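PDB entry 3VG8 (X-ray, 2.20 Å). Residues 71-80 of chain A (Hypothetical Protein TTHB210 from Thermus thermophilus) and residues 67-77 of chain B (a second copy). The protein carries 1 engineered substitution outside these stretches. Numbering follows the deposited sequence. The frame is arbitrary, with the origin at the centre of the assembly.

Chain A, residues 71-80: LGITRIDHVN
Chain B (67-77) TLRALGITRID

Two copies of the same loop meet here in a modest contact in which a small apolar cluster is joined by backbone packing, burying 465 Å² in all, with no hydrogen bond across it among the modelled atoms. The segments run antiparallel: the CA atoms of Ile73(A) and Arg75(B) lie 4.5 Å apart, those of Arg75(A) and Ile73(B) 5.5 Å, and those of Asp77(A) and Leu68(B) 6.4 Å.

Ile76(A) and Leu68(B) contribute the most buried area, each pointing its CA-to-CB bond toward the other stretch. Ile76(A), extended at phi/psi -96/118 with chi1 m and chi2 t, brings CG2 to 3.9 Å from CD1 of Leu68(B), while its CD1 lies 4.3 Å from CG2 of Thr74(B) and 4.5 Å from CD1 of Ile76(B). Branched aliphatic chains suit such packing, which requires no polar partner. Leu68(B), helical and m,t, also covers backbone: its CD1 lies 3.5 Å from O of Asp77(A) and 3.6 Å from CA of His78(A), where the strand of chain A begins. The CA-to-CB bond of Asp77(A) points away from chain B, and its OD2 accepts a 2.6 Å hydrogen bond from ND1 of His78(A), whose chi1 is p.

Beyond the helix, chain B turns through Gly72(B) at 58/-109, a positive phi that favours glycine. Its O reaches 3.5 Å from CB of Arg75(A), the last side-chain atom modelled there. Thr74(B), at -146/-59 and chi1 m, points toward chain A; its OG1 donates a weak 3.0 Å bond to O of Ile73(B), and its N lies 3.6 Å from O of Thr74(A).

Arg75(B), at 53/86, extends through four near-trans torsions, laying its aliphatic stem along chain A: CG is 3.9 Å from N of Ile73(A) and 4.2 Å from C of Gly72(A). That glycine follows a helix at 45/-164, again with glycine-favouring positive phi.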

# COMPACT_ATOMS: atom_id res chain seq x y z
N LEU A 71 26.72 -16.69 1.84
CA LEU A 71 28.09 -17.16 1.73
C LEU A 71 29.09 -16.00 1.68
O LEU A 71 30.29 -16.19 1.89
CB LEU A 71 28.23 -18.07 0.51
CG LEU A 71 27.20 -19.21 0.49
CD1 LEU A 71 27.46 -20.12 -0.71
CD2 LEU A 71 27.26 -20.01 1.79
N GLY A 72 28.58 -14.80 1.39
CA GLY A 72 29.37 -13.57 1.34
C GLY A 72 30.73 -13.47 0.66
O GLY A 72 31.11 -14.32 -0.15
N ILE A 73 31.45 -12.40 1.00
CA ILE A 73 32.79 -12.11 0.45
C ILE A 73 33.62 -13.38 0.33
O ILE A 73 33.57 -14.26 1.19
CB ILE A 73 33.57 -11.08 1.32
N THR A 74 34.39 -13.47 -0.76
CA THR A 74 35.23 -14.63 -1.04
C THR A 74 35.64 -14.46 -2.50
O THR A 74 35.41 -13.38 -3.09
CB THR A 74 34.45 -15.97 -0.92
N ARG A 75 36.23 -15.50 -3.07
CA ARG A 75 36.69 -15.44 -4.45
C ARG A 75 36.37 -16.73 -5.20
O ARG A 75 36.46 -17.82 -4.64
CB ARG A 75 38.19 -15.18 -4.49
N ILE A 76 36.00 -16.59 -6.47
CA ILE A 76 35.69 -17.74 -7.30
C ILE A 76 36.94 -18.11 -8.09
O ILE A 76 37.42 -17.33 -8.89
CB ILE A 76 34.56 -17.41 -8.28
CG1 ILE A 76 33.31 -17.01 -7.50
CG2 ILE A 76 34.25 -18.61 -9.16
CD1 ILE A 76 32.14 -16.61 -8.38
N ASP A 77 37.45 -19.32 -7.87
CA ASP A 77 38.64 -19.76 -8.58
C ASP A 77 38.33 -20.06 -10.05
O ASP A 77 38.98 -19.51 -10.95
CB ASP A 77 39.21 -21.03 -7.93
CG ASP A 77 40.49 -21.49 -8.61
OD1 ASP A 77 41.57 -20.98 -8.24
OD2 ASP A 77 40.43 -22.36 -9.50
N HIS A 78 37.37 -20.94 -10.29
CA HIS A 78 36.99 -21.27 -11.66
C HIS A 78 35.54 -21.74 -11.75
O HIS A 78 34.88 -21.89 -10.74
CB HIS A 78 37.91 -22.37 -12.22
CG HIS A 78 37.84 -23.66 -11.46
ND1 HIS A 78 38.43 -23.84 -10.23
CD2 HIS A 78 37.25 -24.84 -11.77
CE1 HIS A 78 38.21 -25.08 -9.81
NE2 HIS A 78 37.49 -25.70 -10.73
N VAL A 79 35.06 -21.94 -12.97
CA VAL A 79 33.69 -22.40 -13.20
C VAL A 79 33.70 -23.74 -13.93
O VAL A 79 34.56 -23.99 -14.77
CB VAL A 79 32.89 -21.35 -14.05
CG1 VAL A 79 31.68 -22.01 -14.70
CG2 VAL A 79 32.42 -20.22 -13.17
N ASN A 80 32.74 -24.61 -13.60
CA ASN A 80 32.60 -25.89 -14.30
C ASN A 80 31.17 -25.99 -14.85
O ASN A 80 30.23 -25.43 -14.31
CB ASN A 80 32.80 -27.11 -13.37
CG ASN A 80 34.21 -27.24 -12.83
OD1 ASN A 80 35.19 -26.85 -13.47
ND2 ASN A 80 34.32 -27.80 -11.63
N THR B 67 41.01 -15.12 -16.17
CA THR B 67 40.20 -13.93 -15.96
C THR B 67 39.73 -13.77 -14.50
O THR B 67 39.96 -12.73 -13.89
CB THR B 67 38.97 -13.95 -16.86
OG1 THR B 67 39.38 -14.10 -18.22
CG2 THR B 67 38.17 -12.65 -16.69
N LEU B 68 39.08 -14.79 -13.95
CA LEU B 68 38.59 -14.72 -12.57
C LEU B 68 39.72 -14.41 -11.59
O LEU B 68 39.53 -13.68 -10.61
CB LEU B 68 37.90 -16.03 -12.17
CG LEU B 68 36.56 -16.41 -12.81
CD1 LEU B 68 36.23 -17.86 -12.45
CD2 LEU B 68 35.46 -15.48 -12.33
N ARG B 69 40.90 -14.98 -11.85
CA ARG B 69 42.06 -14.77 -10.99
C ARG B 69 42.45 -13.30 -10.95
O ARG B 69 42.78 -12.77 -9.89
CB ARG B 69 43.25 -15.60 -11.49
N ALA B 70 42.39 -12.64 -12.09
CA ALA B 70 42.75 -11.22 -12.17
C ALA B 70 41.65 -10.29 -11.65
O ALA B 70 41.77 -9.06 -11.77
CB ALA B 70 43.11 -10.86 -13.60
N LEU B 71 40.60 -10.85 -11.08
CA LEU B 71 39.50 -10.05 -10.55
C LEU B 71 39.52 -10.05 -9.02
O LEU B 71 38.98 -9.15 -8.38
CB LEU B 71 38.15 -10.57 -11.06
CG LEU B 71 37.91 -10.49 -12.57
CD1 LEU B 71 36.51 -10.96 -12.89
CD2 LEU B 71 38.11 -9.07 -13.06
N GLY B 72 40.14 -11.08 -8.45
CA GLY B 72 40.23 -11.19 -7.01
C GLY B 72 38.89 -11.21 -6.30
O GLY B 72 38.14 -12.19 -6.39
N ILE B 73 38.57 -10.12 -5.60
CA ILE B 73 37.31 -10.01 -4.88
C ILE B 73 36.13 -10.11 -5.86
O ILE B 73 36.25 -9.72 -7.02
CB ILE B 73 37.21 -8.68 -4.10
CG1 ILE B 73 35.88 -8.62 -3.33
CG2 ILE B 73 37.33 -7.50 -5.07
CD1 ILE B 73 35.73 -7.39 -2.46
N THR B 74 35.01 -10.63 -5.38
CA THR B 74 33.83 -10.76 -6.23
C THR B 74 32.53 -10.57 -5.47
O THR B 74 31.74 -9.68 -5.78
CB THR B 74 33.81 -12.13 -6.94
OG1 THR B 74 34.71 -12.10 -8.06
CG2 THR B 74 32.41 -12.48 -7.41
N ARG B 75 32.31 -11.41 -4.46
CA ARG B 75 31.08 -11.35 -3.67
C ARG B 75 29.93 -11.42 -4.68
O ARG B 75 29.40 -10.41 -5.12
CB ARG B 75 31.00 -10.04 -2.88
CG ARG B 75 29.96 -10.07 -1.76
CD ARG B 75 29.91 -8.76 -0.99
NE ARG B 75 29.10 -8.87 0.23
CZ ARG B 75 28.62 -7.83 0.91
NH1 ARG B 75 28.86 -6.59 0.50
NH2 ARG B 75 27.90 -8.04 2.01
N ILE B 76 29.56 -12.64 -5.03
CA ILE B 76 28.51 -12.84 -6.00
C ILE B 76 27.13 -12.73 -5.35
O ILE B 76 26.91 -13.23 -4.24
CB ILE B 76 28.72 -14.18 -6.71
CG1 ILE B 76 27.61 -14.42 -7.73
CG2 ILE B 76 28.82 -15.29 -5.69
CD1 ILE B 76 27.78 -15.69 -8.50
N ASP B 77 26.21 -12.05 -6.03
CA ASP B 77 24.86 -11.83 -5.52
C ASP B 77 23.88 -12.86 -6.08
O ASP B 77 23.10 -13.45 -5.35
CB ASP B 77 24.39 -10.41 -5.86
CG ASP B 77 23.00 -10.12 -5.33
OD1 ASP B 77 22.91 -9.60 -4.20
OD2 ASP B 77 22.00 -10.41 -6.02